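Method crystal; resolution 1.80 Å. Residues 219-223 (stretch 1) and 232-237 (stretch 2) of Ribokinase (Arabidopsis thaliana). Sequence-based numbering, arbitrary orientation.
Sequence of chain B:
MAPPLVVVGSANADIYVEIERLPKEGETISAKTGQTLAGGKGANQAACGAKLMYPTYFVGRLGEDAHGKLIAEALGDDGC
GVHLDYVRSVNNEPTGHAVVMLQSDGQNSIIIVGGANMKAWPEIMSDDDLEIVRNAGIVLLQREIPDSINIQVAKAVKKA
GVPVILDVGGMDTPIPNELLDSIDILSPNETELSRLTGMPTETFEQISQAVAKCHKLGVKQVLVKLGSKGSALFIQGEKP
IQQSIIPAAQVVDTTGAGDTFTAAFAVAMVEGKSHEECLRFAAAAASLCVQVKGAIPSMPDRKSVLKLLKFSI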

ATOM      1  N   VAL B 219     -29.157  -0.278 -25.413  1.00 34.13           N
ATOM      2  CA  VAL B 219     -27.779  -0.157 -25.899  1.00 30.48           C
ATOM      3  C   VAL B 219     -27.622  -0.732 -27.308  1.00 29.13           C
ATOM      4  O   VAL B 219     -27.834  -1.922 -27.517  1.00 31.62           O
ATOM      5  CB  VAL B 219     -26.787  -0.848 -24.963  1.00 31.21           C
ATOM      6  CG1 VAL B 219     -25.350  -0.427 -25.332  1.00 27.60           C
ATOM      7  CG2 VAL B 219     -27.091  -0.504 -23.522  1.00 28.39           C
ATOM      8  N   LYS B 220     -27.234   0.123 -28.250  1.00 26.21           N
ATOM      9  CA  LYS B 220     -27.132  -0.227 -29.668  1.00 33.35           C
ATOM     10  C   LYS B 220     -25.930  -1.107 -29.994  1.00 32.29           C
ATOM     11  O   LYS B 220     -25.981  -1.919 -30.926  1.00 29.15           O
ATOM     12  CB  LYS B 220     -27.045   1.041 -30.525  1.00 31.80           C
ATOM     13  CG  LYS B 220     -28.220   1.989 -30.376  1.00 40.96           C
ATOM     14  CD  LYS B 220     -29.492   1.415 -30.961  1.00 40.87           C
ATOM     15  CE  LYS B 220     -30.697   2.307 -30.646  1.00 50.14           C
ATOM     16  NZ  LYS B 220     -31.148   2.166 -29.225  1.00 45.77           N
ATOM     17  N   GLN B 221     -24.842  -0.918 -29.251  1.00 27.71           N
ATOM     18  CA  GLN B 221     -23.583  -1.612 -29.557  1.00 23.28           C
ATOM     19  C   GLN B 221     -22.999  -2.230 -28.312  1.00 20.87           C
ATOM     20  O   GLN B 221     -22.921  -1.589 -27.261  1.00 19.74           O
ATOM     21  CB  GLN B 221     -22.568  -0.661 -30.186  1.00 22.97           C
ATOM     22  CG  GLN B 221     -23.064   0.058 -31.400  1.00 31.48           C
ATOM     23  CD  GLN B 221     -21.939   0.707 -32.175  1.00 38.49           C
ATOM     24  OE1 GLN B 221     -20.767   0.396 -31.965  1.00 37.75           O
ATOM     25  NE2 GLN B 221     -22.291   1.590 -33.100  1.00 48.83           N
ATOM     26  N   VAL B 222     -22.629  -3.498 -28.414  1.00 18.71           N
ATOM     27  CA  VAL B 222     -22.048  -4.206 -27.297  1.00 17.29           C
ATOM     28  C   VAL B 222     -20.741  -4.856 -27.769  1.00 21.20           C
ATOM     29  O   VAL B 222     -20.723  -5.608 -28.738  1.00 16.91           O
ATOM     30  CB  VAL B 222     -23.006  -5.259 -26.721  1.00 21.44           C
ATOM     31  CG1 VAL B 222     -22.403  -5.923 -25.485  1.00 18.13           C
ATOM     32  CG2 VAL B 222     -24.384  -4.606 -26.383  1.00 21.59           C
ATOM     33  N   LEU B 223     -19.661  -4.516 -27.077  1.00 17.63           N
ATOM     34  CA  LEU B 223     -18.317  -5.047 -27.336  1.00 15.80           C
ATOM     35  C   LEU B 223     -18.015  -6.097 -26.275  1.00 16.14           C
ATOM     36  O   LEU B 223     -17.618  -5.767 -25.161  1.00 17.37           O
ATOM     37  CB  LEU B 223     -17.288  -3.893 -27.298  1.00 18.02           C
ATOM     38  CG  LEU B 223     -15.809  -4.258 -27.470  1.00 19.77           C
ATOM     39  CD1 LEU B 223     -15.613  -4.802 -28.874  1.00 15.00           C
ATOM     40  CD2 LEU B 223     -14.933  -3.018 -27.240  1.00 19.30           C
ATOM     41  N   ALA B 232     -16.212 -10.060 -29.502  1.00 17.09           N
ATOM     42  CA  ALA B 232     -17.188  -9.875 -30.565  1.00 17.83           C
ATOM     43  C   ALA B 232     -17.866  -8.527 -30.405  1.00 19.68           C
ATOM     44  O   ALA B 232     -18.045  -8.050 -29.283  1.00 20.36           O
ATOM     45  CB  ALA B 232     -18.216 -11.017 -30.574  1.00 21.75           C
ATOM     46  N   LEU B 233     -18.194  -7.908 -31.532  1.00 17.61           N
ATOM     47  CA  LEU B 233     -18.877  -6.633 -31.558  1.00 19.17           C
ATOM     48  C   LEU B 233     -20.270  -6.833 -32.134  1.00 20.84           C
ATOM     49  O   LEU B 233     -20.422  -7.201 -33.308  1.00 23.19           O
ATOM     50  CB  LEU B 233     -18.120  -5.602 -32.386  1.00 17.71           C
ATOM     51  CG  LEU B 233     -18.774  -4.216 -32.493  1.00 22.31           C
ATOM     52  CD1 LEU B 233     -18.834  -3.516 -31.131  1.00 20.46           C
ATOM     53  CD2 LEU B 233     -18.042  -3.355 -33.501  1.00 24.20           C
ATOM     54  N   PHE B 234     -21.274  -6.616 -31.291  1.00 19.47           N
ATOM     55  CA  PHE B 234     -22.671  -6.675 -31.726  1.00 20.05           C
ATOM     56  C   PHE B 234     -23.199  -5.275 -31.940  1.00 20.56           C
ATOM     57  O   PHE B 234     -23.100  -4.426 -31.056  1.00 22.63           O
ATOM     58  CB  PHE B 234     -23.554  -7.379 -30.692  1.00 17.60           C
ATOM     59  CG  PHE B 234     -23.174  -8.803 -30.411  1.00 20.86           C
ATOM     60  CD1 PHE B 234     -22.112  -9.107 -29.564  1.00 20.94           C
ATOM     61  CD2 PHE B 234     -23.895  -9.845 -30.962  1.00 24.31           C
ATOM     62  CE1 PHE B 234     -21.778 -10.417 -29.292  1.00 19.95           C
ATOM     63  CE2 PHE B 234     -23.556 -11.160 -30.698  1.00 21.90           C
ATOM     64  CZ  PHE B 234     -22.502 -11.445 -29.862  1.00 23.59           C
ATOM     65  N   ILE B 235     -23.769  -5.035 -33.111  1.00 20.72           N
ATOM     66  CA  ILE B 235     -24.428  -3.767 -33.407  1.00 24.27           C
ATOM     67  C   ILE B 235     -25.876  -4.074 -33.781  1.00 29.25           C
ATOM     68  O   ILE B 235     -26.126  -4.938 -34.618  1.00 28.00           O
ATOM     69  CB  ILE B 235     -23.730  -3.028 -34.541  1.00 26.69           C
ATOM     70  CG1 ILE B 235     -22.262  -2.768 -34.175  1.00 28.88           C
ATOM     71  CG2 ILE B 235     -24.457  -1.731 -34.862  1.00 31.92           C
ATOM     72  CD1 ILE B 235     -21.475  -2.120 -35.276  1.00 32.33           C
ATOM     73  N   GLN B 236     -26.824  -3.399 -33.149  1.00 28.73           N
ATOM     74  CA  GLN B 236     -28.231  -3.705 -33.395  1.00 31.53           C
ATOM     75  C   GLN B 236     -28.598  -3.552 -34.868  1.00 30.23           C
ATOM     76  O   GLN B 236     -28.299  -2.534 -35.495  1.00 29.84           O
ATOM     77  CB  GLN B 236     -29.132  -2.821 -32.541  1.00 33.94           C
ATOM     78  CG  GLN B 236     -30.572  -3.278 -32.550  1.00 35.73           C
ATOM     79  CD  GLN B 236     -31.364  -2.639 -31.457  1.00 40.08           C
ATOM     80  OE1 GLN B 236     -31.065  -1.524 -31.040  1.00 37.95           O
ATOM     81  NE2 GLN B 236     -32.378  -3.346 -30.967  1.00 40.49           N
ATOM     82  N   GLY B 237     -29.220  -4.587 -35.426  1.00 32.65           N
ATOM     83  CA  GLY B 237     -29.633  -4.577 -36.821  1.00 31.50           C
ATOM     84  C   GLY B 237     -28.567  -5.074 -37.780  1.00 32.81           C
ATOM     85  O   GLY B 237     -28.767  -5.106 -38.998  1.00 31.92           O
TER
HETATM   86  O   HOH W   1     -31.123  -0.703 -28.420  1.00 39.37           O

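The two stretches pair as neighbouring antiparallel strands, residues 221-223 against 232-235, with their axes 4.7 Å apart at closest approach and their directions 173° apart. Together they bury 426 Å² of surface, and the backbone supplies all three direct hydrogen bonds between them. Val222 and Phe234 form the hydrogen-bonded pair of the ladder: Val222 N donates to Phe234 O at 2.8 Å, and Phe234 N returns the bond to Val222 O, also at 2.8 Å. With N-H...O angles of 165° and 166°, both bonds are nearly straight, as expected where two extended chains lie in good register. A third bond, from Gln236 N to Lys220 O at 2.8 Å and 158°, carries the pairing past the strand residues into the adjoining loop segments.

The non-hydrogen-bonded pairs are Gln221-Ile235, between the Val222-Phe234 bonds and the Gln236-Lys220 bond, and Leu223-Leu233, on the other side of Val222-Phe234; in both, the CA atoms approach to 4.5 Å, compared with 5.1 Å between the CA atoms of Val222 and Phe234. Here the CA-H groups point across the gap toward carbonyl oxygens. The shortest of these contacts joins Gln221 CA to Phe234 O at 3.2 Å; Ile235 CA lies 3.5 Å from Lys220 O, and Leu233 CA the same distance from Val222 O. Thus Phe234 O, Lys220 O and Val222 O each receive an N-H hydrogen bond and a CA-H contact from the opposing stretch.

Side chains alternate between the two faces of the sheet. Gln221, Leu223, Leu233 and Ile235 share one face. Leu223 and Leu233 are both buried and have the same t, p rotamer; although their CA-to-CB bonds point to the face of the sheet, their ends come nearer the partner stretch, bringing Leu223 CD1 to 4.1 Å from Leu233 CD1. This apolar contact suits two branched aliphatic residues in a buried setting. Further along, the face is partly exposed, and a mixed pair takes over: Gln221 CD packs 4.0 Å from Ile235 CG1, so that the glutamine lies beside an aliphatic neighbour while retaining a polar amide where the surface begins to open. Val222 and Phe234 project from the other face, both buried. The beta-branched valine is well suited to an extended backbone, and Val222 O lies at the edge of the Phe234 ring, near its plane.

At the exposed end, the side chains of Lys220 and Gln236 approach one another, with Lys220 CD 3.3 Å from Gln236 OE1. Their polar link is indirect: a water accepts from Lys220 NZ at 3.0 Å and donates to Gln236 OE1 at 2.7 Å. Long, flexible polar residues can therefore bridge through solvent beyond the last backbone bond. Gly237 follows without contacting the first stretch; its phi/psi of 88°/1° would jam a CB against the preceding carbonyl oxygen, so glycine is required by the local backbone rather than by the strand pairing.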